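Local coordinates for protein pyruvate kinase (Cryptosporidium parvum, PDB 4DRS) that probably catalyses the last step of glycolysis, the transfer of a phosphate group from phosphoenolpyruvate to ADP to give pyruvate and ATP, at residues A[222-227]-A[251-257]; A[425-431]-A[501-507]; A[469-473]-A[490-496]. Numbering follows the deposited sequence.

Contact 1: A[222-227]-A[251-257]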
loop_
_atom_site.group_PDB
_atom_site.type_symbol
_atom_site.label_atom_id
_atom_site.label_comp_id
_atom_site.label_asym_id
_atom_site.label_seq_id
_atom_site.Cartn_x
_atom_site.Cartn_y
_atom_site.Cartn_z
ATOM N N VAL A 222 -27.552 -38.673 -18.417
ATOM C CA VAL A 222 -26.974 -39.892 -18.966
ATOM C C VAL A 222 -27.223 -40.002 -20.466
ATOM O O VAL A 222 -26.281 -40.194 -21.236
ATOM C CB VAL A 222 -27.515 -41.154 -18.256
ATOM C CG1 VAL A 222 -26.966 -42.421 -18.904
ATOM C CG2 VAL A 222 -27.185 -41.124 -16.768
ATOM N N ASP A 223 -28.485 -39.868 -20.874
ATOM C CA ASP A 223 -28.898 -40.168 -22.251
ATOM C C ASP A 223 -28.831 -38.993 -23.218
ATOM O O ASP A 223 -29.200 -39.131 -24.388
ATOM C CB ASP A 223 -30.299 -40.785 -22.280
ATOM C CG ASP A 223 -30.316 -42.214 -21.786
ATOM O OD1 ASP A 223 -29.379 -42.973 -22.122
ATOM O OD2 ASP A 223 -31.268 -42.582 -21.062
ATOM N N PHE A 224 -28.371 -37.842 -22.743
ATOM C CA PHE A 224 -28.138 -36.720 -23.644
ATOM C C PHE A 224 -26.745 -36.112 -23.462
ATOM O O PHE A 224 -25.926 -36.165 -24.380
ATOM C CB PHE A 224 -29.242 -35.667 -23.524
ATOM C CG PHE A 224 -29.362 -34.788 -24.730
ATOM C CD1 PHE A 224 -30.334 -35.041 -25.694
ATOM C CD2 PHE A 224 -28.494 -33.715 -24.918
ATOM C CE1 PHE A 224 -30.444 -34.235 -26.818
ATOM C CE2 PHE A 224 -28.601 -32.906 -26.041
ATOM C CZ PHE A 224 -29.579 -33.163 -26.990
ATOM N N ALA A 225 -26.479 -35.558 -22.277
ATOM C CA ALA A 225 -25.187 -34.929 -21.972
ATOM C C ALA A 225 -24.003 -35.887 -22.114
ATOM O O ALA A 225 -23.028 -35.575 -22.790
ATOM C CB ALA A 225 -25.206 -34.301 -20.585
ATOM N N LEU A 226 -24.090 -37.056 -21.489
ATOM C CA LEU A 226 -23.011 -38.025 -21.591
ATOM C C LEU A 226 -23.030 -38.709 -22.949
ATOM O O LEU A 226 -21.988 -38.834 -23.603
ATOM C CB LEU A 226 -23.079 -39.048 -20.456
ATOM C CG LEU A 226 -22.866 -38.495 -19.040
ATOM C CD1 LEU A 226 -22.918 -39.609 -18.008
ATOM C CD2 LEU A 226 -21.546 -37.735 -18.949
ATOM N N LYS A 227 -24.222 -39.128 -23.373
ATOM C CA LYS A 227 -24.401 -39.847 -24.628
ATOM C C LYS A 227 -23.846 -39.063 -25.818
ATOM O O LYS A 227 -23.094 -39.608 -26.626
ATOM C CB LYS A 227 -25.881 -40.186 -24.844
ATOM C CG LYS A 227 -26.140 -41.097 -26.035
ATOM C CD LYS A 227 -27.625 -41.358 -26.233
ATOM C CE LYS A 227 -27.869 -42.093 -27.542
ATOM N NZ LYS A 227 -29.252 -42.643 -27.635
ATOM N N ILE A 251 -22.180 -39.617 -13.151
ATOM C CA ILE A 251 -21.166 -39.556 -14.204
ATOM C C ILE A 251 -20.221 -40.757 -14.122
ATOM O O ILE A 251 -19.952 -41.401 -15.135
ATOM C CB ILE A 251 -20.385 -38.216 -14.182
ATOM C CG1 ILE A 251 -21.300 -37.057 -14.599
ATOM C CG2 ILE A 251 -19.162 -38.273 -15.090
ATOM C CD1 ILE A 251 -20.876 -35.706 -14.053
ATOM N N SER A 252 -19.743 -41.069 -12.918
ATOM C CA SER A 252 -18.801 -42.177 -12.737
ATOM C C SER A 252 -19.410 -43.571 -12.976
ATOM O O SER A 252 -18.690 -44.495 -13.354
ATOM C CB SER A 252 -18.109 -42.104 -11.366
ATOM O OG SER A 252 -18.997 -42.435 -10.316
ATOM N N GLU A 253 -20.723 -43.711 -12.775
ATOM C CA GLU A 253 -21.425 -44.994 -12.975
ATOM C C GLU A 253 -22.016 -45.159 -14.374
ATOM O O GLU A 253 -22.690 -46.155 -14.653
ATOM C CB GLU A 253 -22.581 -45.139 -11.991
ATOM C CG GLU A 253 -22.207 -45.251 -10.530
ATOM C CD GLU A 253 -23.404 -44.999 -9.640
ATOM O OE1 GLU A 253 -24.394 -44.391 -10.113
ATOM O OE2 GLU A 253 -23.357 -45.404 -8.464
ATOM N N ASN A 254 -21.795 -44.175 -15.236
ATOM C CA ASN A 254 -22.346 -44.195 -16.580
ATOM C C ASN A 254 -21.283 -43.851 -17.600
ATOM O O ASN A 254 -21.159 -42.704 -18.026
ATOM C CB ASN A 254 -23.543 -43.249 -16.693
ATOM C CG ASN A 254 -24.779 -43.798 -16.014
ATOM O OD1 ASN A 254 -25.535 -44.566 -16.609
ATOM N ND2 ASN A 254 -24.993 -43.405 -14.763
ATOM N N THR A 255 -20.516 -44.864 -17.981
ATOM C CA THR A 255 -19.415 -44.714 -18.921
ATOM C C THR A 255 -19.662 -45.571 -20.160
ATOM O O THR A 255 -18.757 -45.785 -20.970
ATOM C CB THR A 255 -18.075 -45.123 -18.276
ATOM O OG1 THR A 255 -18.134 -46.500 -17.882
ATOM C CG2 THR A 255 -17.760 -44.263 -17.049
ATOM N N GLN A 256 -20.896 -46.055 -20.304
ATOM C CA GLN A 256 -21.271 -46.910 -21.437
ATOM C C GLN A 256 -21.143 -46.216 -22.796
ATOM O O GLN A 256 -21.016 -46.884 -23.824
ATOM C CB GLN A 256 -22.681 -47.501 -21.258
ATOM C CG GLN A 256 -23.842 -46.515 -21.360
ATOM C CD GLN A 256 -24.130 -45.808 -20.047
ATOM O OE1 GLN A 256 -23.218 -45.318 -19.383
ATOM N NE2 GLN A 256 -25.404 -45.749 -19.670
ATOM N N TYR A 257 -21.171 -44.884 -22.797
ATOM C CA TYR A 257 -21.086 -44.126 -24.043
ATOM C C TYR A 257 -19.679 -43.621 -24.344
ATOM O O TYR A 257 -19.468 -42.933 -25.342
ATOM C CB TYR A 257 -22.093 -42.969 -24.049
ATOM C CG TYR A 257 -23.538 -43.416 -23.982
ATOM C CD1 TYR A 257 -24.098 -44.185 -25.007
ATOM C CD2 TYR A 257 -24.348 -43.071 -22.899
ATOM C CE1 TYR A 257 -25.417 -44.601 -24.953
ATOM C CE2 TYR A 257 -25.674 -43.481 -22.837
ATOM C CZ TYR A 257 -26.202 -44.247 -23.867
ATOM O OH TYR A 257 -27.515 -44.661 -23.818
#

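Contact 2: A[425-431]-A[501-507]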
loop_
_atom_site.group_PDB
_atom_site.type_symbol
_atom_site.label_atom_id
_atom_site.label_comp_id
_atom_site.label_asym_id
_atom_site.label_seq_id
_atom_site.Cartn_x
_atom_site.Cartn_y
_atom_site.Cartn_z
ATOM N N ALA A 425 4.265 -8.026 -22.505
ATOM C CA ALA A 425 3.898 -9.036 -23.493
ATOM C C ALA A 425 2.465 -8.851 -23.978
ATOM O O ALA A 425 1.645 -8.225 -23.300
ATOM C CB ALA A 425 4.085 -10.428 -22.915
ATOM N N LYS A 426 2.168 -9.401 -25.151
ATOM C CA LYS A 426 0.842 -9.277 -25.742
ATOM C C LYS A 426 0.013 -10.539 -25.558
ATOM O O LYS A 426 -1.216 -10.482 -25.591
ATOM C CB LYS A 426 0.939 -8.913 -27.230
ATOM C CG LYS A 426 1.762 -7.665 -27.527
ATOM C CD LYS A 426 1.206 -6.418 -26.847
ATOM C CE LYS A 426 2.066 -5.197 -27.142
ATOM N NZ LYS A 426 1.595 -3.997 -26.392
ATOM N N LEU A 427 0.683 -11.673 -25.363
ATOM C CA LEU A 427 0.001 -12.958 -25.222
ATOM C C LEU A 427 0.636 -13.861 -24.177
ATOM O O LEU A 427 1.849 -13.813 -23.947
ATOM C CB LEU A 427 -0.015 -13.710 -26.556
ATOM C CG LEU A 427 -0.803 -13.166 -27.750
ATOM C CD1 LEU A 427 -0.418 -13.967 -28.977
ATOM C CD2 LEU A 427 -2.307 -13.217 -27.524
ATOM N N ILE A 428 -0.198 -14.688 -23.554
ATOM C CA ILE A 428 0.270 -15.801 -22.744
ATOM C C ILE A 428 -0.199 -17.094 -23.411
ATOM O O ILE A 428 -1.399 -17.379 -23.458
ATOM C CB ILE A 428 -0.245 -15.731 -21.289
ATOM C CG1 ILE A 428 0.169 -14.405 -20.633
ATOM C CG2 ILE A 428 0.275 -16.917 -20.484
ATOM C CD1 ILE A 428 -0.422 -14.174 -19.255
ATOM N N ILE A 429 0.752 -17.858 -23.944
ATOM C CA ILE A 429 0.445 -19.114 -24.623
ATOM C C ILE A 429 0.735 -20.289 -23.695
ATOM O O ILE A 429 1.822 -20.379 -23.124
ATOM C CB ILE A 429 1.229 -19.265 -25.945
ATOM C CG1 ILE A 429 0.985 -18.056 -26.849
ATOM C CG2 ILE A 429 0.838 -20.552 -26.664
ATOM C CD1 ILE A 429 1.930 -17.968 -28.033
ATOM N N THR A 430 -0.244 -21.178 -23.541
ATOM C CA THR A 430 -0.078 -22.349 -22.684
ATOM C C THR A 430 -0.351 -23.662 -23.425
ATOM O O THR A 430 -1.404 -23.838 -24.036
ATOM C CB THR A 430 -0.912 -22.247 -21.379
ATOM O OG1 THR A 430 -0.690 -23.410 -20.573
ATOM C CG2 THR A 430 -2.406 -22.112 -21.668
ATOM N N ILE A 431 0.622 -24.562 -23.390
ATOM C CA ILE A 431 0.464 -25.889 -23.966
ATOM C C ILE A 431 -0.091 -26.776 -22.860
ATOM O O ILE A 431 0.552 -26.974 -21.834
ATOM C CB ILE A 431 1.803 -26.445 -24.508
ATOM C CG1 ILE A 431 2.350 -25.546 -25.625
ATOM C CG2 ILE A 431 1.641 -27.870 -25.013
ATOM C CD1 ILE A 431 3.772 -25.869 -26.043
ATOM N N ASP A 501 6.957 -8.328 -30.843
ATOM C CA ASP A 501 6.229 -8.399 -29.572
ATOM C C ASP A 501 6.602 -9.646 -28.770
ATOM O O ASP A 501 6.949 -10.686 -29.339
ATOM C CB ASP A 501 4.714 -8.378 -29.804
ATOM C CG ASP A 501 4.202 -7.025 -30.277
ATOM O OD1 ASP A 501 4.908 -6.006 -30.101
ATOM O OD2 ASP A 501 3.075 -6.982 -30.819
ATOM N N PHE A 502 6.524 -9.531 -27.446
ATOM C CA PHE A 502 6.799 -10.658 -26.565
ATOM C C PHE A 502 5.548 -11.478 -26.277
ATOM O O PHE A 502 4.431 -10.950 -26.245
ATOM C CB PHE A 502 7.420 -10.189 -25.247
ATOM C CG PHE A 502 8.816 -9.647 -25.388
ATOM C CD1 PHE A 502 9.869 -10.479 -25.764
ATOM C CD2 PHE A 502 9.083 -8.306 -25.126
ATOM C CE1 PHE A 502 11.157 -9.978 -25.891
ATOM C CE2 PHE A 502 10.369 -7.803 -25.249
ATOM C CZ PHE A 502 11.408 -8.640 -25.631
ATOM N N ALA A 503 5.758 -12.776 -26.085
ATOM C CA ALA A 503 4.733 -13.678 -25.585
ATOM C C ALA A 503 5.349 -14.567 -24.516
ATOM O O ALA A 503 6.525 -14.930 -24.599
ATOM C CB ALA A 503 4.154 -14.519 -26.712
ATOM N N ILE A 504 4.554 -14.900 -23.506
ATOM C CA ILE A 504 4.968 -15.864 -22.500
ATOM C C ILE A 504 4.477 -17.237 -22.935
ATOM O O ILE A 504 3.291 -17.421 -23.204
ATOM C CB ILE A 504 4.403 -15.528 -21.098
ATOM C CG1 ILE A 504 4.660 -14.063 -20.723
ATOM C CG2 ILE A 504 4.941 -16.490 -20.045
ATOM C CD1 ILE A 504 6.115 -13.651 -20.642
ATOM N N ALA A 505 5.398 -18.190 -23.011
ATOM C CA ALA A 505 5.044 -19.572 -23.306
ATOM C C ALA A 505 5.117 -20.412 -22.039
ATOM O O ALA A 505 6.118 -20.390 -21.327
ATOM C CB ALA A 505 5.957 -20.138 -24.383
ATOM N N VAL A 506 4.041 -21.141 -21.762
ATOM C CA VAL A 506 3.966 -22.034 -20.606
ATOM C C VAL A 506 3.611 -23.446 -21.058
ATOM O O VAL A 506 2.707 -23.627 -21.873
ATOM C CB VAL A 506 2.917 -21.535 -19.584
ATOM C CG1 VAL A 506 2.627 -22.588 -18.521
ATOM C CG2 VAL A 506 3.382 -20.243 -18.938
ATOM N N HIS A 507 4.333 -24.441 -20.544
ATOM C CA HIS A 507 3.975 -25.848 -20.759
ATOM C C HIS A 507 4.488 -26.758 -19.682
ATOM O O HIS A 507 4.551 -26.356 -18.518
ATOM C CB HIS A 507 4.372 -26.342 -22.156
ATOM C CG HIS A 507 5.848 -26.241 -22.464
ATOM N ND1 HIS A 507 6.739 -27.159 -22.048
ATOM C CD2 HIS A 507 6.567 -25.304 -23.213
ATOM C CE1 HIS A 507 7.970 -26.823 -22.488
ATOM N NE2 HIS A 507 7.862 -25.688 -23.202
#

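Contact 3: A[469-473]-A[490-496]. With SO4 (sulfate ion), chain D.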
loop_
_atom_site.group_PDB
_atom_site.type_symbol
_atom_site.label_atom_id
_atom_site.label_comp_id
_atom_site.label_asym_id
_atom_site.label_seq_id
_atom_site.Cartn_x
_atom_site.Cartn_y
_atom_site.Cartn_z
ATOM N N VAL A 469 -9.678 -16.738 -22.196
ATOM C CA VAL A 469 -9.030 -17.896 -22.801
ATOM C C VAL A 469 -9.528 -18.139 -24.227
ATOM O O VAL A 469 -10.714 -18.370 -24.463
ATOM C CB VAL A 469 -9.189 -19.173 -21.937
ATOM C CG1 VAL A 469 -8.467 -20.351 -22.574
ATOM C CG2 VAL A 469 -8.659 -18.943 -20.527
ATOM N N LYS A 470 -8.605 -18.059 -25.174
ATOM C CA LYS A 470 -8.862 -18.465 -26.547
ATOM C C LYS A 470 -8.102 -19.770 -26.759
ATOM O O LYS A 470 -7.039 -19.964 -26.167
ATOM C CB LYS A 470 -8.398 -17.380 -27.524
ATOM C CG LYS A 470 -8.577 -17.738 -28.994
ATOM C CD LYS A 470 -8.194 -16.591 -29.920
ATOM C CE LYS A 470 -8.447 -16.944 -31.381
ATOM N NZ LYS A 470 -9.890 -16.964 -31.762
ATOM N N THR A 471 -8.639 -20.663 -27.584
ATOM C CA THR A 471 -8.034 -21.983 -27.760
ATOM C C THR A 471 -7.611 -22.299 -29.199
ATOM O O THR A 471 -8.318 -21.974 -30.154
ATOM C CB THR A 471 -8.975 -23.099 -27.271
ATOM O OG1 THR A 471 -10.215 -23.015 -27.982
ATOM C CG2 THR A 471 -9.242 -22.977 -25.774
ATOM N N TYR A 472 -6.446 -22.928 -29.341
ATOM C CA TYR A 472 -6.018 -23.497 -30.617
ATOM C C TYR A 472 -5.974 -25.012 -30.495
ATOM O O TYR A 472 -5.215 -25.550 -29.685
ATOM C CB TYR A 472 -4.637 -22.979 -31.045
ATOM C CG TYR A 472 -4.548 -21.496 -31.386
ATOM C CD1 TYR A 472 -3.305 -20.866 -31.466
ATOM C CD2 TYR A 472 -5.692 -20.725 -31.629
ATOM C CE1 TYR A 472 -3.199 -19.520 -31.778
ATOM C CE2 TYR A 472 -5.594 -19.376 -31.939
ATOM C CZ TYR A 472 -4.345 -18.781 -32.009
ATOM O OH TYR A 472 -4.225 -17.447 -32.315
ATOM N N VAL A 473 -6.799 -25.691 -31.289
ATOM C CA VAL A 473 -6.819 -27.151 -31.319
ATOM C C VAL A 473 -5.837 -27.663 -32.370
ATOM O O VAL A 473 -5.882 -27.249 -33.531
ATOM C CB VAL A 473 -8.231 -27.712 -31.605
ATOM C CG1 VAL A 473 -8.214 -29.234 -31.600
ATOM C CG2 VAL A 473 -9.233 -27.190 -30.586
ATOM N N LEU A 490 -0.466 -18.199 -36.203
ATOM C CA LEU A 490 -1.923 -18.119 -36.237
ATOM C C LEU A 490 -2.430 -16.871 -35.509
ATOM O O LEU A 490 -3.354 -16.209 -35.989
ATOM C CB LEU A 490 -2.561 -19.395 -35.668
ATOM C CG LEU A 490 -4.086 -19.581 -35.732
ATOM C CD1 LEU A 490 -4.655 -19.300 -37.118
ATOM C CD2 LEU A 490 -4.468 -20.984 -35.284
ATOM N N ALA A 491 -1.812 -16.544 -34.373
ATOM C CA ALA A 491 -2.183 -15.348 -33.608
ATOM C C ALA A 491 -1.847 -14.055 -34.349
ATOM O O ALA A 491 -2.582 -13.067 -34.247
ATOM C CB ALA A 491 -1.535 -15.362 -32.230
ATOM N N LYS A 492 -0.736 -14.066 -35.082
ATOM C CA LYS A 492 -0.354 -12.946 -35.944
ATOM C C LYS A 492 -1.399 -12.752 -37.044
ATOM O O LYS A 492 -1.808 -11.624 -37.321
ATOM C CB LYS A 492 1.036 -13.176 -36.546
ATOM C CG LYS A 492 1.663 -11.952 -37.199
ATOM C CD LYS A 492 3.032 -12.281 -37.783
ATOM C CE LYS A 492 3.569 -11.153 -38.659
ATOM N NZ LYS A 492 4.005 -9.956 -37.879
ATOM N N GLU A 493 -1.833 -13.861 -37.645
ATOM C CA GLU A 493 -2.883 -13.865 -38.673
ATOM C C GLU A 493 -4.219 -13.321 -38.143
ATOM O O GLU A 493 -4.971 -12.682 -38.882
ATOM C CB GLU A 493 -3.059 -15.281 -39.247
ATOM C CG GLU A 493 -4.219 -15.463 -40.219
ATOM C CD GLU A 493 -4.396 -16.904 -40.675
ATOM O OE1 GLU A 493 -3.495 -17.433 -41.364
ATOM O OE2 GLU A 493 -5.445 -17.507 -40.357
ATOM N N GLU A 494 -4.500 -13.570 -36.864
ATOM C CA GLU A 494 -5.750 -13.135 -36.230
ATOM C C GLU A 494 -5.648 -11.751 -35.588
ATOM O O GLU A 494 -6.561 -11.324 -34.875
ATOM C CB GLU A 494 -6.205 -14.159 -35.187
ATOM C CG GLU A 494 -6.653 -15.490 -35.771
ATOM C CD GLU A 494 -6.886 -16.545 -34.709
ATOM O OE1 GLU A 494 -6.407 -16.364 -33.569
ATOM O OE2 GLU A 494 -7.547 -17.559 -35.015
ATOM N N SER A 495 -4.537 -11.061 -35.849
ATOM C CA SER A 495 -4.286 -9.702 -35.355
ATOM C C SER A 495 -4.253 -9.617 -33.824
ATOM O O SER A 495 -4.717 -8.636 -33.232
ATOM C CB SER A 495 -5.298 -8.703 -35.943
ATOM O OG SER A 495 -5.260 -8.698 -37.363
ATOM N N LEU A 496 -3.699 -10.649 -33.191
ATOM C CA LEU A 496 -3.580 -10.689 -31.735
ATOM C C LEU A 496 -2.174 -10.314 -31.279
ATOM O O LEU A 496 -1.981 -9.880 -30.144
ATOM C CB LEU A 496 -3.973 -12.070 -31.195
ATOM C CG LEU A 496 -5.364 -12.604 -31.560
ATOM C CD1 LEU A 496 -5.522 -14.054 -31.122
ATOM C CD2 LEU A 496 -6.467 -11.739 -30.965
HETATM S S SO4 D . -11.949 -19.219 -29.555
HETATM O O1 SO4 D . -10.999 -19.309 -30.686
HETATM O O2 SO4 D . -11.907 -17.862 -28.965
HETATM O O3 SO4 D . -13.315 -19.486 -30.073
HETATM O O4 SO4 D . -11.571 -20.224 -28.531
#

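Contact 1: A[222-227]-A[251-257]
One hydrogen bond crosses this contact: Tyr257 OH donates to Asp223 OD1 at 3.0 Å, with the carboxylate near the plane of the phenol ring. The same ring makes a CH-pi contact, because Lys227 CG sits 3.7 Å from the Tyr257 ring centroid, 8° off the ring normal. Tyr257 therefore lies against residues 222-227, its hydroxyl held by Asp223 and one face covered by the aliphatic part of the extended Lys227 side chain. Both segments belong to the TIM-barrel domain: 222-227 lies in the C-terminal part of helix 215-226, which leads into barrel strand 232-235. Segment 251-257 carries the end of helix 241-252, which follows that strand, and the loop beyond. The contact thus joins two successive outer helices at the surface. Its apolar part is loose. Val222 CG1 approaches Tyr257 CE2 at 4.3 Å, and Leu226 CD2 reaches Ile251 CG1 at 4.4 Å; Leu226 and Ile251 both also touch Ile265. Polar atoms border this patch, with Asn254 OD1 3.5 Å from Val222 CG1. The loop is braced internally, since Gln256 NE2 donates to Asn254 OD1 at 3.3 Å while the side-chain nitrogen Asn254 ND2 is hydrogen-bonded to Ile250 O. On the opposing helix a wider pi-type turn spans 222-226, with a weak bond from Lys227 N to Val222 O of 3.2 Å.

Contact 2: A[425-431]-A[501-507]
Strands 427-431 and 502-506 are parallel neighbours in the mixed sheet of the C-terminal alpha/beta domain of pyruvate kinase, their axes 4.6 Å apart and inclined by 17°. The backbone ladder brings matching residues abreast, so bulk on one strand can be set against slimness on the other. On the face bearing Ile429, small Ala503 and Ala505 form a shallow trough beside the larger Leu427 and Ile429: Leu427 CB meets Ala503 CB at 4.2 Å, and Ile429 CD1 leans back to within 4.3 Å of Ala503 CB. Helix 480-493 covers this side, where Ala491 touches Leu427 and Ile484 touches Ala505. The other face is bumpier, with branched Ile428 and Thr430 alongside Ile504 and Val506. Ile428 CG2 packs 4.4 Å from Ile504 CB, and Thr430 OG1 lies 4.0 Å from Val506 CG1; helix 436-443 lies over Thr430 and Val506. At the start, the small Ala425 CB fits beside Phe502 CB at 4.1 Å and Ile504 CG1 at 4.3 Å, while the Phe502 ring leads away from strand 427-431 to Arg524 and to Val408 of the second subunit. Ile431 and His507 close the far end, CB to CB at 3.5 Å. Hydrogen bonds alternate in direction along the pair, from Lys426 N to Phe502 O (3.0 Å) and Ile504 N to Leu427 O (2.9 Å) onward. The last three, Ile429 N to Ile504 O, Val506 N to Ile429 O and Ile431 N to Val506 O, are each 2.7 Å long.

Contact 3: A[469-473]-A[490-496]
A tyrosine hydroxyl reaches from the strand to Glu494, the first residue to leave helical geometry after helix 480-493: Tyr472 OH donates a 2.7 Å hydrogen bond to Glu494 OE1. Leu490 CD2 sits over the Tyr472 ring, 3.7 Å from its centroid and 3° off the normal, a CH-pi contact, and Ala491 CB lies 3.4 Å from Tyr472 OH. Lys470 runs beside the tyrosine, its CD 3.9 Å from Leu496 CD1. Its ammonium makes only a long salt bridge, Lys470 NZ to Glu494 OE1 at 4.0 Å, and donates a hydrogen bond to a sulfate, probably from the crystallisation liquor, Lys470 NZ to O1 at 2.8 Å. Thr471 N and OG1, Thr103 and Lys464 also bind that ion. Helix 480-493 finishes in a Schellman motif, with Leu496 N bonded to Ala491 O (2.9 Å) and, at positive phi, Ser495 N bonded to Lys492 O. The whole is helix-on-sheet packing at the edge strand of an alpha/beta domain.

Contact 1 is a surface contact in the TIM-barrel domain, about 33 Å between centres from contact 3 and 36 Å from contact 2; it touches neither. Contacts 2 and 3 share the C-terminal alpha/beta sheet: contact 2 pairs two of its buried inner strands, contact 3 is the partly buried packing of a helix end on an outer strand. They meet directly, Leu427 CD1 lying 3.7 Å from Ala491 CB, and contact 3 is nested in the chain loop that contact 2 closes. Chemistry follows place. Backbone hydrogen bonds and aliphatic packing dominate contact 2, whereas contacts 1 and 3 each rely on a tyrosine hydroxyl donating to a carboxylate, with a CH-pi contact on the ring.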